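Local coordinates for teichoic acid biosynthesis protein F (Staphylococcus epidermidis, PDB 3L7I) that is a bacterial protein of cell-wall teichoic acid biosynthesis whose modelled part has the two-domain GT-B fold, with one parallel sheet in each half, at residues D681-Q684 / Q685-E689; K469-F472 / N473-T476; S594-E597 / N598-I601. One frame throughout, in Å; residues are numbered along the deposited sequence.

Contact 1: residues D681-Q684 / Q685-E689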
ATOM      1  N   ASP A 681      50.689 -51.952 -21.146  1.00 99.92           N
ATOM      2  CA  ASP A 681      50.148 -53.125 -21.826  1.00104.23           C
ATOM      3  C   ASP A 681      49.892 -54.276 -20.866  1.00106.32           C
ATOM      4  O   ASP A 681      48.911 -55.005 -21.014  1.00109.08           O
ATOM      5  CB  ASP A 681      51.076 -53.590 -22.945  1.00107.02           C
ATOM      6  CG  ASP A 681      51.084 -52.639 -24.139  1.00106.00           C
ATOM      7  OD1 ASP A 681      50.132 -51.827 -24.282  1.00104.33           O
ATOM      8  OD2 ASP A 681      52.049 -52.722 -24.940  1.00107.10           O
ATOM      9  N   LYS A 682      50.774 -54.438 -19.885  1.00 93.97           N
ATOM     10  CA  LYS A 682      50.628 -55.516 -18.917  1.00 96.00           C
ATOM     11  C   LYS A 682      49.414 -55.286 -18.035  1.00 94.87           C
ATOM     12  O   LYS A 682      48.763 -56.234 -17.596  1.00 97.63           O
ATOM     13  CB  LYS A 682      51.878 -55.664 -18.052  1.00 95.13           C
ATOM     14  CG  LYS A 682      51.785 -56.794 -17.028  1.00 97.40           C
ATOM     15  CD  LYS A 682      53.142 -57.110 -16.459  1.00 97.66           C
ATOM     16  CE  LYS A 682      54.157 -57.219 -17.583  1.00 99.08           C
ATOM     17  NZ  LYS A 682      55.510 -57.557 -17.062  1.00 99.47           N
ATOM     18  N   VAL A 683      49.112 -54.021 -17.770  1.00 87.33           N
ATOM     19  CA  VAL A 683      47.922 -53.690 -17.001  1.00 86.20           C
ATOM     20  C   VAL A 683      46.655 -53.986 -17.811  1.00 86.84           C
ATOM     21  O   VAL A 683      45.705 -54.581 -17.293  1.00 87.98           O
ATOM     22  CB  VAL A 683      47.936 -52.229 -16.554  1.00 82.91           C
ATOM     23  CG1 VAL A 683      46.997 -52.038 -15.366  1.00 82.16           C
ATOM     24  CG2 VAL A 683      49.354 -51.827 -16.203  1.00 82.32           C
ATOM     25  N   GLN A 684      46.652 -53.577 -19.082  1.00 86.25           N
ATOM     26  CA  GLN A 684      45.535 -53.845 -19.990  1.00 87.04           C
ATOM     27  C   GLN A 684      45.202 -55.347 -20.036  1.00 90.52           C
ATOM     28  O   GLN A 684      44.042 -55.735 -20.127  1.00 91.45           O
ATOM     29  CB  GLN A 684      45.868 -53.315 -21.389  1.00 86.41           C
ATOM     30  CG  GLN A 684      44.750 -53.419 -22.403  1.00 87.03           C
ATOM     31  CD  GLN A 684      43.808 -52.245 -22.345  1.00 84.33           C
ATOM     32  OE1 GLN A 684      44.150 -51.124 -22.742  1.00 82.08           O
ATOM     33  NE2 GLN A 684      42.601 -52.493 -21.859  1.00 84.66           N
ATOM     34  N   GLN A 685      46.230 -56.185 -19.964  1.00 92.56           N
ATOM     35  CA  GLN A 685      46.041 -57.627 -19.968  1.00 97.31           C
ATOM     36  C   GLN A 685      45.494 -58.154 -18.645  1.00 97.82           C
ATOM     37  O   GLN A 685      44.511 -58.902 -18.623  1.00101.29           O
ATOM     38  CB  GLN A 685      47.357 -58.329 -20.275  1.00 99.13           C
ATOM     39  CG  GLN A 685      47.772 -58.259 -21.723  1.00100.89           C
ATOM     40  CD  GLN A 685      49.053 -59.015 -21.973  1.00102.98           C
ATOM     41  OE1 GLN A 685      49.288 -60.073 -21.383  1.00105.46           O
ATOM     42  NE2 GLN A 685      49.900 -58.473 -22.844  1.00102.12           N
ATOM     43  N   GLN A 686      46.138 -57.786 -17.544  1.00 99.33           N
ATOM     44  CA  GLN A 686      45.709 -58.275 -16.239  1.00 99.94           C
ATOM     45  C   GLN A 686      44.245 -57.956 -15.972  1.00 99.90           C
ATOM     46  O   GLN A 686      43.532 -58.778 -15.393  1.00102.91           O
ATOM     47  CB  GLN A 686      46.585 -57.716 -15.117  1.00 96.39           C
ATOM     48  CG  GLN A 686      47.725 -58.639 -14.712  1.00 98.25           C
ATOM     49  CD  GLN A 686      48.745 -57.956 -13.811  1.00 96.01           C
ATOM     50  OE1 GLN A 686      48.463 -56.909 -13.209  1.00 93.42           O
ATOM     51  NE2 GLN A 686      49.943 -58.548 -13.715  1.00 97.70           N
ATOM     52  N   TYR A 687      43.799 -56.780 -16.413  1.00 92.93           N
ATOM     53  CA  TYR A 687      42.458 -56.298 -16.094  1.00 91.71           C
ATOM     54  C   TYR A 687      41.508 -56.286 -17.272  1.00 91.98           C
ATOM     55  O   TYR A 687      40.446 -55.671 -17.209  1.00 90.78           O
ATOM     56  CB  TYR A 687      42.533 -54.901 -15.489  1.00 88.26           C
ATOM     57  CG  TYR A 687      43.287 -54.903 -14.200  1.00 88.13           C
ATOM     58  CD1 TYR A 687      44.619 -54.525 -14.159  1.00 87.32           C
ATOM     59  CD2 TYR A 687      42.678 -55.328 -13.025  1.00 89.07           C
ATOM     60  CE1 TYR A 687      45.325 -54.544 -12.978  1.00 87.39           C
ATOM     61  CE2 TYR A 687      43.373 -55.356 -11.831  1.00 89.17           C
ATOM     62  CZ  TYR A 687      44.701 -54.963 -11.810  1.00 88.34           C
ATOM     63  OH  TYR A 687      45.418 -54.987 -10.622  1.00 88.58           O
ATOM     64  N   GLN A 688      41.884 -56.957 -18.351  1.00 93.91           N
ATOM     65  CA  GLN A 688      41.014 -57.002 -19.511  1.00 94.49           C
ATOM     66  C   GLN A 688      39.646 -57.562 -19.097  1.00 95.93           C
ATOM     67  O   GLN A 688      38.614 -56.989 -19.435  1.00 94.79           O
ATOM     68  CB  GLN A 688      41.670 -57.780 -20.645  1.00 96.82           C
ATOM     69  CG  GLN A 688      41.014 -57.638 -22.007  1.00 97.17           C
ATOM     70  CD  GLN A 688      40.896 -56.212 -22.493  1.00 93.87           C
ATOM     71  OE1 GLN A 688      41.752 -55.369 -22.236  1.00 91.59           O
ATOM     72  NE2 GLN A 688      39.824 -55.936 -23.218  1.00 93.74           N
ATOM     73  N   GLU A 689      39.646 -58.647 -18.325  1.00 98.46           N
ATOM     74  CA  GLU A 689      38.414 -59.216 -17.777  1.00100.00           C
ATOM     75  C   GLU A 689      37.543 -58.184 -17.061  1.00 97.29           C
ATOM     76  O   GLU A 689      36.349 -58.077 -17.328  1.00 97.38           O
ATOM     77  CB  GLU A 689      38.756 -60.337 -16.804  1.00102.64           C
ATOM     78  CG  GLU A 689      39.201 -61.623 -17.473  1.00106.23           C
ATOM     79  CD  GLU A 689      38.034 -62.549 -17.786  1.00111.54           C
ATOM     80  OE1 GLU A 689      36.908 -62.244 -17.324  1.00111.45           O
ATOM     81  OE2 GLU A 689      38.238 -63.578 -18.479  1.00116.65           O
TER

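Contact 2: residues K469-F472 / N473-T476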
ATOM      1  N   LYS A 469      15.404 -31.902   0.265  1.00 63.17           N
ATOM      2  CA  LYS A 469      14.716 -32.896  -0.540  1.00 62.76           C
ATOM      3  C   LYS A 469      13.391 -32.372  -1.111  1.00 63.02           C
ATOM      4  O   LYS A 469      13.064 -32.643  -2.269  1.00 62.21           O
ATOM      5  CB  LYS A 469      14.515 -34.203   0.253  1.00 63.92           C
ATOM      6  CG  LYS A 469      15.816 -34.932   0.589  1.00 63.67           C
ATOM      7  CD  LYS A 469      15.555 -36.356   1.044  1.00 64.78           C
ATOM      8  CE  LYS A 469      16.681 -36.903   1.915  1.00 65.37           C
ATOM      9  NZ  LYS A 469      16.250 -38.081   2.719  1.00 67.11           N
ATOM     10  N   ARG A 470      12.629 -31.630  -0.317  1.00 71.29           N
ATOM     11  CA  ARG A 470      11.409 -31.046  -0.847  1.00 70.07           C
ATOM     12  C   ARG A 470      11.729 -30.218  -2.087  1.00 67.80           C
ATOM     13  O   ARG A 470      11.073 -30.348  -3.114  1.00 66.63           O
ATOM     14  CB  ARG A 470      10.677 -30.181   0.191  1.00 71.24           C
ATOM     15  CG  ARG A 470       9.762 -29.109  -0.427  1.00 70.02           C
ATOM     16  CD  ARG A 470       8.662 -28.619   0.502  1.00 71.61           C
ATOM     17  NE  ARG A 470       9.075 -27.575   1.454  1.00 73.03           N
ATOM     18  CZ  ARG A 470       9.621 -26.404   1.104  1.00 72.61           C
ATOM     19  NH1 ARG A 470       9.863 -26.130  -0.174  1.00 70.47           N
ATOM     20  NH2 ARG A 470       9.948 -25.509   2.035  1.00 74.83           N
ATOM     21  N   ASN A 471      12.742 -29.367  -1.994  1.00 62.79           N
ATOM     22  CA  ASN A 471      13.081 -28.492  -3.102  1.00 61.75           C
ATOM     23  C   ASN A 471      13.617 -29.252  -4.289  1.00 60.27           C
ATOM     24  O   ASN A 471      13.360 -28.877  -5.432  1.00 59.72           O
ATOM     25  CB  ASN A 471      14.090 -27.435  -2.680  1.00 61.78           C
ATOM     26  CG  ASN A 471      13.461 -26.336  -1.865  1.00 63.42           C
ATOM     27  OD1 ASN A 471      12.257 -26.073  -1.975  1.00 64.25           O
ATOM     28  ND2 ASN A 471      14.266 -25.691  -1.022  1.00 64.15           N
ATOM     29  N   PHE A 472      14.376 -30.308  -4.018  1.00 59.85           N
ATOM     30  CA  PHE A 472      14.954 -31.090  -5.083  1.00 58.70           C
ATOM     31  C   PHE A 472      13.795 -31.793  -5.766  1.00 59.09           C
ATOM     32  O   PHE A 472      13.777 -31.983  -6.984  1.00 58.49           O
ATOM     33  CB  PHE A 472      15.939 -32.105  -4.515  1.00 58.53           C
ATOM     34  CG  PHE A 472      17.054 -32.454  -5.448  1.00 57.34           C
ATOM     35  CD1 PHE A 472      16.792 -32.913  -6.726  1.00 56.84           C
ATOM     36  CD2 PHE A 472      18.367 -32.336  -5.045  1.00 56.96           C
ATOM     37  CE1 PHE A 472      17.815 -33.229  -7.582  1.00 55.97           C
ATOM     38  CE2 PHE A 472      19.397 -32.660  -5.901  1.00 56.03           C
ATOM     39  CZ  PHE A 472      19.119 -33.110  -7.162  1.00 55.54           C
ATOM     40  N   ASN A 473      12.807 -32.170  -4.978  1.00 60.33           N
ATOM     41  CA  ASN A 473      11.683 -32.900  -5.506  1.00 61.04           C
ATOM     42  C   ASN A 473      10.895 -31.996  -6.424  1.00 61.07           C
ATOM     43  O   ASN A 473      10.386 -32.446  -7.445  1.00 61.17           O
ATOM     44  CB  ASN A 473      10.807 -33.435  -4.360  1.00 62.61           C
ATOM     45  CG  ASN A 473       9.663 -34.297  -4.856  1.00 63.63           C
ATOM     46  OD1 ASN A 473       9.555 -34.572  -6.058  1.00 63.21           O
ATOM     47  ND2 ASN A 473       8.798 -34.720  -3.941  1.00 65.20           N
ATOM     48  N   ARG A 474      10.804 -30.720  -6.053  1.00 61.23           N
ATOM     49  CA  ARG A 474      10.122 -29.714  -6.853  1.00 61.44           C
ATOM     50  C   ARG A 474      10.753 -29.589  -8.246  1.00 60.28           C
ATOM     51  O   ARG A 474      10.041 -29.483  -9.253  1.00 60.61           O
ATOM     52  CB  ARG A 474      10.167 -28.353  -6.154  1.00 61.91           C
ATOM     53  CG  ARG A 474       9.012 -28.056  -5.224  1.00 63.60           C
ATOM     54  CD  ARG A 474       9.204 -26.732  -4.441  1.00 64.33           C
ATOM     55  NE  ARG A 474       8.592 -26.807  -3.105  1.00 65.94           N
ATOM     56  CZ  ARG A 474       7.946 -25.807  -2.494  1.00 67.50           C
ATOM     57  NH1 ARG A 474       7.810 -24.629  -3.106  1.00 67.68           N
ATOM     58  NH2 ARG A 474       7.416 -25.979  -1.279  1.00 69.11           N
ATOM     59  N   GLU A 475      12.087 -29.587  -8.298  1.00 59.13           N
ATOM     60  CA  GLU A 475      12.815 -29.412  -9.546  1.00 58.16           C
ATOM     61  C   GLU A 475      12.655 -30.620 -10.450  1.00 58.10           C
ATOM     62  O   GLU A 475      12.385 -30.461 -11.642  1.00 58.16           O
ATOM     63  CB  GLU A 475      14.295 -29.136  -9.280  1.00 57.18           C
ATOM     64  CG  GLU A 475      15.264 -29.394 -10.460  1.00 56.21           C
ATOM     65  CD  GLU A 475      15.029 -28.487 -11.673  1.00 56.24           C
ATOM     66  OE1 GLU A 475      14.039 -27.714 -11.639  1.00 57.03           O
ATOM     67  OE2 GLU A 475      15.814 -28.557 -12.654  1.00 55.65           O
ATOM     68  N   THR A 476      12.806 -31.824  -9.905  1.00 58.23           N
ATOM     69  CA  THR A 476      12.741 -32.979 -10.790  1.00 58.42           C
ATOM     70  C   THR A 476      11.316 -33.171 -11.307  1.00 59.69           C
ATOM     71  O   THR A 476      11.110 -33.692 -12.411  1.00 60.08           O
ATOM     72  CB  THR A 476      13.243 -34.271 -10.146  1.00 58.55           C
ATOM     73  OG1 THR A 476      12.253 -34.771  -9.239  1.00 59.74           O
ATOM     74  CG2 THR A 476      14.542 -34.028  -9.428  1.00 57.60           C
TER

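Contact 3: residues S594-E597 / N598-I601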
ATOM      1  N   SER A 594      56.431 -25.603 -11.200  1.00 72.52           N
ATOM      2  CA  SER A 594      57.798 -25.324 -11.621  1.00 74.50           C
ATOM      3  C   SER A 594      58.700 -26.500 -11.291  1.00 74.64           C
ATOM      4  O   SER A 594      58.679 -27.006 -10.177  1.00 74.69           O
ATOM      5  CB  SER A 594      58.312 -24.099 -10.899  1.00 77.14           C
ATOM      6  OG  SER A 594      57.220 -23.279 -10.531  1.00 76.92           O
ATOM      7  N   GLY A 595      59.499 -26.935 -12.253  1.00 75.00           N
ATOM      8  CA  GLY A 595      60.312 -28.119 -12.085  1.00 75.26           C
ATOM      9  C   GLY A 595      59.752 -29.302 -12.858  1.00 73.05           C
ATOM     10  O   GLY A 595      60.423 -30.321 -13.006  1.00 73.37           O
ATOM     11  N   TYR A 596      58.525 -29.172 -13.355  1.00 71.08           N
ATOM     12  CA  TYR A 596      57.855 -30.275 -14.022  1.00 69.10           C
ATOM     13  C   TYR A 596      57.364 -29.883 -15.406  1.00 68.51           C
ATOM     14  O   TYR A 596      56.505 -30.567 -15.985  1.00 66.85           O
ATOM     15  CB  TYR A 596      56.680 -30.790 -13.179  1.00 67.32           C
ATOM     16  CG  TYR A 596      57.057 -31.208 -11.764  1.00 68.08           C
ATOM     17  CD1 TYR A 596      58.022 -32.190 -11.540  1.00 69.01           C
ATOM     18  CD2 TYR A 596      56.444 -30.628 -10.655  1.00 68.16           C
ATOM     19  CE1 TYR A 596      58.372 -32.575 -10.270  1.00 70.02           C
ATOM     20  CE2 TYR A 596      56.790 -31.023  -9.364  1.00 69.16           C
ATOM     21  CZ  TYR A 596      57.760 -31.995  -9.186  1.00 70.10           C
ATOM     22  OH  TYR A 596      58.109 -32.393  -7.916  1.00 71.40           O
ATOM     23  N   GLU A 597      57.912 -28.797 -15.950  1.00 70.14           N
ATOM     24  CA  GLU A 597      57.502 -28.372 -17.286  1.00 70.02           C
ATOM     25  C   GLU A 597      57.660 -29.496 -18.316  1.00 69.50           C
ATOM     26  O   GLU A 597      58.685 -30.168 -18.356  1.00 70.51           O
ATOM     27  CB  GLU A 597      58.162 -27.050 -17.747  1.00 72.30           C
ATOM     28  CG  GLU A 597      59.403 -26.572 -17.004  1.00 74.55           C
ATOM     29  CD  GLU A 597      59.084 -25.891 -15.673  1.00 74.76           C
ATOM     30  OE1 GLU A 597      59.648 -24.812 -15.352  1.00 76.93           O
ATOM     31  OE2 GLU A 597      58.253 -26.457 -14.942  1.00 72.94           O
ATOM     32  N   ASN A 598      56.621 -29.712 -19.121  1.00 68.16           N
ATOM     33  CA  ASN A 598      56.649 -30.753 -20.162  1.00 67.86           C
ATOM     34  C   ASN A 598      56.476 -32.150 -19.596  1.00 66.57           C
ATOM     35  O   ASN A 598      56.530 -33.137 -20.336  1.00 66.49           O
ATOM     36  CB  ASN A 598      57.950 -30.702 -20.968  1.00 70.07           C
ATOM     37  CG  ASN A 598      58.072 -29.440 -21.791  1.00 71.62           C
ATOM     38  OD1 ASN A 598      57.103 -28.996 -22.411  1.00 71.04           O
ATOM     39  ND2 ASN A 598      59.267 -28.854 -21.807  1.00 73.89           N
ATOM     40  N   PHE A 599      56.304 -32.233 -18.278  1.00 65.89           N
ATOM     41  CA  PHE A 599      55.998 -33.514 -17.661  1.00 64.78           C
ATOM     42  C   PHE A 599      54.592 -33.543 -17.105  1.00 62.98           C
ATOM     43  O   PHE A 599      53.788 -34.359 -17.522  1.00 61.86           O
ATOM     44  CB  PHE A 599      57.005 -33.910 -16.576  1.00 65.84           C
ATOM     45  CG  PHE A 599      56.575 -35.130 -15.807  1.00 64.89           C
ATOM     46  CD1 PHE A 599      56.232 -36.293 -16.481  1.00 64.26           C
ATOM     47  CD2 PHE A 599      56.458 -35.100 -14.432  1.00 64.85           C
ATOM     48  CE1 PHE A 599      55.810 -37.398 -15.798  1.00 63.63           C
ATOM     49  CE2 PHE A 599      56.035 -36.199 -13.750  1.00 64.23           C
ATOM     50  CZ  PHE A 599      55.714 -37.356 -14.429  1.00 63.62           C
ATOM     51  N   ALA A 600      54.316 -32.659 -16.149  1.00 62.97           N
ATOM     52  CA  ALA A 600      52.982 -32.526 -15.566  1.00 61.63           C
ATOM     53  C   ALA A 600      52.344 -31.205 -15.985  1.00 61.77           C
ATOM     54  O   ALA A 600      52.815 -30.128 -15.620  1.00 62.97           O
ATOM     55  CB  ALA A 600      53.043 -32.641 -14.049  1.00 61.78           C
ATOM     56  N   ILE A 601      51.278 -31.307 -16.770  1.00 60.84           N
ATOM     57  CA  ILE A 601      50.606 -30.139 -17.329  1.00 61.21           C
ATOM     58  C   ILE A 601      49.310 -29.912 -16.576  1.00 60.40           C
ATOM     59  O   ILE A 601      48.547 -30.858 -16.366  1.00 59.23           O
ATOM     60  CB  ILE A 601      50.193 -30.385 -18.798  1.00 61.09           C
ATOM     61  CG1 ILE A 601      51.155 -31.362 -19.501  1.00 61.39           C
ATOM     62  CG2 ILE A 601      50.003 -29.077 -19.526  1.00 62.28           C
ATOM     63  CD1 ILE A 601      52.600 -30.942 -19.500  1.00 62.91           C
TER

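Contact 1: residues D681-Q684 / Q685-E689
Three backbone bonds of the i to i+4 kind tie the two halves of the turn together, Q685 N to D681 O at 3.1 Å, Q686 N to K682 O at 3.0 Å and Y687 N to V683 O at 3.0 Å, and at Y687 the chain gives up its helical backbone angles. Of the side chains, V683 and Y687 make the apolar part: CG1 of V683 lies 3.6 Å from CD1 of the tyrosine ring. V683 sets this methyl anti to its backbone N (chi1 -159°), beside its carbonyl carbon, and there it meets the ring four residues on. The carbonyl O of V683 meets the same ring at its edge, near the ring plane. This is a junction of two helices: 680-686 stops, Y687 takes the N-cap position, and 688-698 sets off at once; Q688 N still reaches back over the break to Q685 O, three residues earlier, at 3.3 Å. Across the break the amides of Q684 and Q688 join side chain to side chain. NE2 of Q684 gives a hydrogen bond of 3.0 Å to OE1 of Q688; it arrives in the carbonyl plane of Q688, while OE1 sits somewhat out of the amide plane of Q684, the two amides being turned 49° apart. Both chains bend at chi2, which swings their ends together. NE2 of Q684 also bonds to O of K634, so this amide reaches both the next helix and the neighbouring loop, where Q684 packs on P636. Y687 in turn rests on P665. On the exposed flank, K682 and Q686 run side by side, pointing the same way, with CG of K682 4.2 Å from NE2 of Q686.

Contact 2: residues K469-F472 / N473-T476
R470 and R474 stand one helical turn apart; their side chains run side by side and point the same way, with the guanidinium planes 47° apart. NH2 of R474 lies over a face of the R470 group, and NH1 of R470 over a face of the R474 group; both are donors, so this is no bond, and the very short approach in the model is doubtful at this resolution. N471 lies alongside the same arginine: its OD1 stands over a face of the R474 guanidinium, 3.9 Å from NE, with the amide almost perpendicular to that group at 85°. A different flank of the helix carries F472 and T476, whose side chains meet at about a right angle. CG2 of T476 touches the edge of the phenyl ring in its plane, 3.7 Å from CD1. The threonine does this by setting OG1 between its backbone N and carbonyl carbon (chi1 76°), which turns CG2 back along the helix toward F472; OG1 itself bonds to O of F497. Beneath the side chains, the i to i+4 backbone bonds of helix 465-476 run on, among them N473 N to K469 O at 2.8 Å and T476 N to F472 O at 3.1 Å. The helix links strands 438-441 and 481-484 in a beta-alpha-beta unit. Its buried E475 bridges to R478 and bonds to Y439, W479 and T427, while F472 makes a cation-pi contact with R426. Chemically the helix is thus two-sided: two like charges side by side on one flank would probably disfavour each other, whatever their exact spacing, whereas on the packed side the carboxylate is satisfied by several partners.

Contact 3: residues S594-E597 / N598-I601
The carbonyl O of Y596 is held by two backbone amides: N of F599 at 2.8 Å and N of A600 at 3.0 Å. They come from different directions, A600 N lying in the carbonyl plane and F599 N standing above it, 37° out. The first bond closes a type II beta turn, with E597 and N598 at its corners and N598 in the left-handed region; the second carries the grip one residue further, to where the strand begins. The side chains of Y596 and F599 meet only loosely, CD1 of the tyrosine lying 4.4 Å from CD2 of the phenylalanine, at the edge of the F599 ring and near its plane. Nearer the backbone, CB of Y596 faces CB of A600 at 4.2 Å. E597 folds back at chi2 (-79°), bringing OE2 to the N atoms of G595 and Y596 in two weak bonds. The turn leads into strand 600-602, at one border of the six-stranded parallel sheet. F599 stacks on Y570 of helix 566-573, where Y596 rests on L566 and D567, while A600 packs on I579 of the adjoining strand 577-581.

How the contacts relate
Along the chain contact 2 comes first, then contact 3, then contact 1. Contact 2 belongs to the half built on the seven-stranded parallel sheet, where helix 465-476 connects two of its strands. Contact 3 leads into strand 600-602, an outermost strand of the six-stranded parallel sheet in the other half, and contact 1 follows the last strand of that sheet, 666-667. Contacts 1 and 3 have centres 29 Å apart; contact 2 lies 43 Å from contact 1 and 45 Å from contact 3, centre to centre, on the opposite side of the chain's centre. None of the three touches another; they are separate local features of this two-domain GT-B architecture.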